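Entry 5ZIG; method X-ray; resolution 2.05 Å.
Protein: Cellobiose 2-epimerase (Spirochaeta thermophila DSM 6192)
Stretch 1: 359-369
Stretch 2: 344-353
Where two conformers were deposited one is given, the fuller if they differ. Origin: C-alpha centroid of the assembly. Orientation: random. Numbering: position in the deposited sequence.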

# COMPACT_ATOMS: atom_id res chain seq x y z
N GLU A 359 10.23 -14.38 -6.44
CA GLU A 359 9.45 -13.46 -5.63
C GLU A 359 8.95 -14.03 -4.31
O GLU A 359 9.57 -14.81 -3.69
CB GLU A 359 8.28 -12.91 -6.46
CG GLU A 359 8.15 -11.42 -6.56
CD GLU A 359 7.23 -10.85 -5.52
OE1 GLU A 359 6.53 -11.56 -4.83
OE2 GLU A 359 7.22 -9.66 -5.38
N TRP A 360 7.79 -13.60 -3.90
CA TRP A 360 7.14 -14.04 -2.71
C TRP A 360 5.80 -14.71 -2.99
O TRP A 360 5.10 -14.33 -3.86
CB TRP A 360 6.88 -12.86 -1.77
CG TRP A 360 8.06 -12.07 -1.18
CD1 TRP A 360 9.34 -12.06 -1.60
CD2 TRP A 360 8.02 -11.17 -0.10
NE1 TRP A 360 10.08 -11.24 -0.89
CE2 TRP A 360 9.30 -10.68 0.08
CE3 TRP A 360 7.03 -10.73 0.74
CZ2 TRP A 360 9.61 -9.78 1.06
CZ3 TRP A 360 7.35 -9.85 1.71
CH2 TRP A 360 8.63 -9.38 1.86
N PHE A 361 5.48 -15.75 -2.25
CA PHE A 361 4.15 -16.34 -2.34
C PHE A 361 3.10 -15.32 -1.94
O PHE A 361 3.35 -14.43 -1.12
CB PHE A 361 4.08 -17.58 -1.46
CG PHE A 361 4.94 -18.73 -1.97
CD1 PHE A 361 5.96 -19.28 -1.18
CD2 PHE A 361 4.75 -19.24 -3.24
CE1 PHE A 361 6.75 -20.33 -1.66
CE2 PHE A 361 5.53 -20.29 -3.72
CZ PHE A 361 6.53 -20.84 -2.93
N TRP A 362 1.92 -15.41 -2.58
CA TRP A 362 0.77 -14.62 -2.11
C TRP A 362 0.44 -14.93 -0.65
O TRP A 362 0.09 -14.04 0.12
CB TRP A 362 -0.45 -14.90 -2.99
CG TRP A 362 -1.69 -14.22 -2.51
CD1 TRP A 362 -2.45 -14.56 -1.42
CD2 TRP A 362 -2.32 -13.08 -3.10
NE1 TRP A 362 -3.51 -13.70 -1.30
CE2 TRP A 362 -3.46 -12.78 -2.32
CE3 TRP A 362 -2.04 -12.29 -4.22
CZ2 TRP A 362 -4.30 -11.71 -2.61
CZ3 TRP A 362 -2.89 -11.22 -4.51
CH2 TRP A 362 -4.00 -10.95 -3.70
N ALA A 363 0.52 -16.21 -0.27
CA ALA A 363 0.12 -16.64 1.06
C ALA A 363 0.63 -18.05 1.35
O ALA A 363 0.85 -18.86 0.44
CB ALA A 363 -1.41 -16.58 1.23
N VAL A 364 0.82 -18.31 2.64
CA VAL A 364 1.20 -19.62 3.15
C VAL A 364 0.35 -19.96 4.37
O VAL A 364 -0.32 -19.10 4.94
CB VAL A 364 2.71 -19.67 3.46
CG1 VAL A 364 3.55 -19.46 2.21
CG2 VAL A 364 3.03 -18.52 4.43
N THR A 365 0.38 -21.22 4.77
CA THR A 365 -0.33 -21.63 5.97
C THR A 365 0.39 -21.07 7.18
O THR A 365 1.54 -20.64 7.07
CB THR A 365 -0.40 -23.16 6.07
OG1 THR A 365 0.93 -23.69 6.14
CG2 THR A 365 -1.08 -23.74 4.84
N PRO A 366 -0.26 -21.04 8.36
CA PRO A 366 0.46 -20.59 9.57
C PRO A 366 1.77 -21.32 9.76
O PRO A 366 2.73 -20.77 10.32
CB PRO A 366 -0.53 -20.88 10.70
CG PRO A 366 -1.87 -20.96 10.04
CD PRO A 366 -1.62 -21.52 8.68
N GLU A 367 1.83 -22.56 9.28
CA GLU A 367 3.05 -23.36 9.31
C GLU A 367 4.06 -22.96 8.23
O GLU A 367 5.24 -23.30 8.37
CB GLU A 367 2.69 -24.84 9.16
CG GLU A 367 1.84 -25.40 10.31
CD GLU A 367 0.41 -24.88 10.28
OE1 GLU A 367 -0.06 -24.49 9.20
OE2 GLU A 367 -0.24 -24.85 11.35
N GLY A 368 3.64 -22.29 7.16
CA GLY A 368 4.53 -21.90 6.08
C GLY A 368 4.38 -22.65 4.76
O GLY A 368 5.20 -22.43 3.85
N SER A 369 3.38 -23.48 4.61
CA SER A 369 3.22 -24.18 3.34
C SER A 369 2.55 -23.25 2.33
O SER A 369 1.56 -22.60 2.68
CB SER A 369 2.40 -25.45 3.52
OG SER A 369 2.41 -26.24 2.34
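Stretch 2 344-353: VWRFIMDHLV

Stretch 2 is mostly helix, continuing one that begins earlier in the chain, and Val-353 lies beyond it; stretch 1 is a largely extended segment with a short strand at Ala-363 and Val-364, followed by a type I turn from Thr-365 to Gly-368. The coil has i-to-i+4 bonds, such as His-351 N to Phe-347 O at 2.9 Å, and includes a wider pi-type turn over 348-352, where Val-353 N reaches Ile-348 O at 3.1 Å. Leu-352 O meets stretch 1: it accepts a hydrogen bond from Phe-361 N at 2.8 Å, and Trp-360 CA lies 3.1 Å from the same Leu-352 O in a CA-H...O contact. A single backbone bridge pairs Trp-360 with Val-353, their CA atoms 4.5 Å apart. Stretch 1 makes a second close backbone approach at its turn, where the CA atoms of Gly-368 and His-351 are 4.9 Å apart. As stretch 1 advances through Trp-360, Phe-361 and Gly-368, its nearest partners step back through Val-353, Leu-352 and His-351.

Trp-360, in the m rotamer, supplies a broad apolar surface to the helix. Ile-348 CG2 lies over one face of the indole, 3.6 Å from the centroid of the six-membered ring, a CH-pi contact that suits a branched aliphatic residue pointing toward stretch 1. Val-353 CG2 covers the same face, 4.2 Å from Trp-360 CD1, even though the CA-to-CB bond of Val-353 points away. Trp-345 CZ3 adds a further apolar contact, 4.2 Å from Trp-360 CH2.

Val-364 points toward the helix, and its compact branched side chain packs against two larger ones: Val-364 CG2 is 4.0 Å from both Leu-352 CD2 and Phe-347 CE2. The Phe-347 ring extends on to the turn, where Pro-366 O approaches its edge, 3.5 Å from Phe-347 CE1. Such an edge, with its slightly positive hydrogens, suits a carbonyl oxygen. The Phe-361 ring likewise has His-351 O near its plane, 3.6 Å from Phe-361 CD1.

At the turn, Gly-368 N bonds to Thr-365 O at 2.7 Å, and Gly-368 adopts a positive phi of 109°. Glycine is needed here twice over: a CB would jam against the preceding carbonyl and would come within 2.4 Å of His-351 ND1. Without one, Gly-368 CA rests over the face of the imidazole, 3.9 Å from the ring centroid, and the flat ring of His-351 can lie close to the main chain. A water completes this contact, donating to His-351 O at 2.7 Å and to Gly-368 O at 2.5 Å, so that it links the two backbones.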

# COMPACT_ATOMS: atom_id res chain seq x y z
N VAL A 344 8.35 -11.12 12.63
CA VAL A 344 7.61 -11.12 11.38
C VAL A 344 8.57 -11.29 10.21
O VAL A 344 8.30 -12.05 9.28
CB VAL A 344 6.76 -9.83 11.25
CG1 VAL A 344 6.35 -9.59 9.80
CG2 VAL A 344 5.53 -9.95 12.14
N TRP A 345 9.73 -10.62 10.26
CA TRP A 345 10.65 -10.68 9.14
C TRP A 345 11.21 -12.09 8.97
O TRP A 345 11.38 -12.57 7.84
CB TRP A 345 11.80 -9.68 9.30
CG TRP A 345 12.74 -9.77 8.13
CD1 TRP A 345 13.98 -10.34 8.10
CD2 TRP A 345 12.47 -9.32 6.79
NE1 TRP A 345 14.52 -10.25 6.83
CE2 TRP A 345 13.61 -9.64 6.01
CE3 TRP A 345 11.38 -8.67 6.18
CZ2 TRP A 345 13.68 -9.34 4.65
CZ3 TRP A 345 11.46 -8.37 4.84
CH2 TRP A 345 12.60 -8.72 4.08
N ARG A 346 11.52 -12.75 10.08
CA ARG A 346 11.96 -14.14 10.03
C ARG A 346 10.90 -15.02 9.38
O ARG A 346 11.22 -15.89 8.56
CB ARG A 346 12.29 -14.62 11.46
CG ARG A 346 13.01 -15.95 11.55
CD ARG A 346 14.17 -16.03 10.57
NE ARG A 346 14.95 -17.25 10.75
CZ ARG A 346 15.86 -17.68 9.88
NH1 ARG A 346 16.10 -16.98 8.78
NH2 ARG A 346 16.53 -18.81 10.12
N PHE A 347 9.63 -14.80 9.72
CA PHE A 347 8.57 -15.57 9.10
C PHE A 347 8.58 -15.37 7.58
O PHE A 347 8.49 -16.34 6.82
CB PHE A 347 7.21 -15.18 9.69
CG PHE A 347 6.09 -16.06 9.22
CD1 PHE A 347 5.85 -17.28 9.85
CD2 PHE A 347 5.31 -15.68 8.13
CE1 PHE A 347 4.85 -18.11 9.41
CE2 PHE A 347 4.30 -16.50 7.68
CZ PHE A 347 4.07 -17.72 8.32
N ILE A 348 8.73 -14.12 7.14
CA ILE A 348 8.78 -13.81 5.72
C ILE A 348 9.94 -14.53 5.05
O ILE A 348 9.78 -15.16 4.00
CB ILE A 348 8.89 -12.29 5.50
CG1 ILE A 348 7.66 -11.56 6.05
CG2 ILE A 348 9.09 -11.98 4.02
CD1 ILE A 348 7.88 -10.04 6.15
N MET A 349 11.14 -14.38 5.61
CA MET A 349 12.32 -15.03 5.04
C MET A 349 12.17 -16.55 5.02
O MET A 349 12.58 -17.21 4.06
CB MET A 349 13.57 -14.64 5.83
CG MET A 349 14.01 -13.19 5.63
SD MET A 349 14.54 -12.83 3.94
CE MET A 349 16.23 -13.40 3.94
N ASP A 350 11.56 -17.12 6.07
CA ASP A 350 11.47 -18.58 6.18
C ASP A 350 10.46 -19.17 5.21
O ASP A 350 10.67 -20.27 4.68
CB ASP A 350 11.11 -18.97 7.61
CG ASP A 350 12.29 -18.93 8.53
OD1 ASP A 350 13.37 -19.38 8.10
OD2 ASP A 350 12.13 -18.47 9.68
N HIS A 351 9.34 -18.49 5.00
CA HIS A 351 8.23 -19.16 4.31
C HIS A 351 7.68 -18.40 3.11
O HIS A 351 7.32 -19.03 2.12
CB HIS A 351 7.12 -19.43 5.34
CG HIS A 351 7.60 -20.11 6.59
ND1 HIS A 351 8.25 -21.32 6.58
CD2 HIS A 351 7.52 -19.74 7.90
CE1 HIS A 351 8.56 -21.67 7.82
NE2 HIS A 351 8.13 -20.72 8.64
N LEU A 352 7.61 -17.06 3.16
CA LEU A 352 6.99 -16.31 2.07
C LEU A 352 7.92 -16.08 0.90
O LEU A 352 7.45 -15.82 -0.21
CB LEU A 352 6.47 -14.96 2.57
CG LEU A 352 5.13 -15.12 3.27
CD1 LEU A 352 4.90 -13.97 4.23
CD2 LEU A 352 3.96 -15.25 2.26
N VAL A 353 9.23 -16.10 1.12
CA VAL A 353 10.16 -16.00 0.00
C VAL A 353 10.12 -17.31 -0.78
O VAL A 353 10.22 -18.40 -0.21
CB VAL A 353 11.57 -15.67 0.51
CG1 VAL A 353 12.59 -15.69 -0.61
CG2 VAL A 353 11.58 -14.31 1.16
O HOH W 1 6.86 -21.71 2.12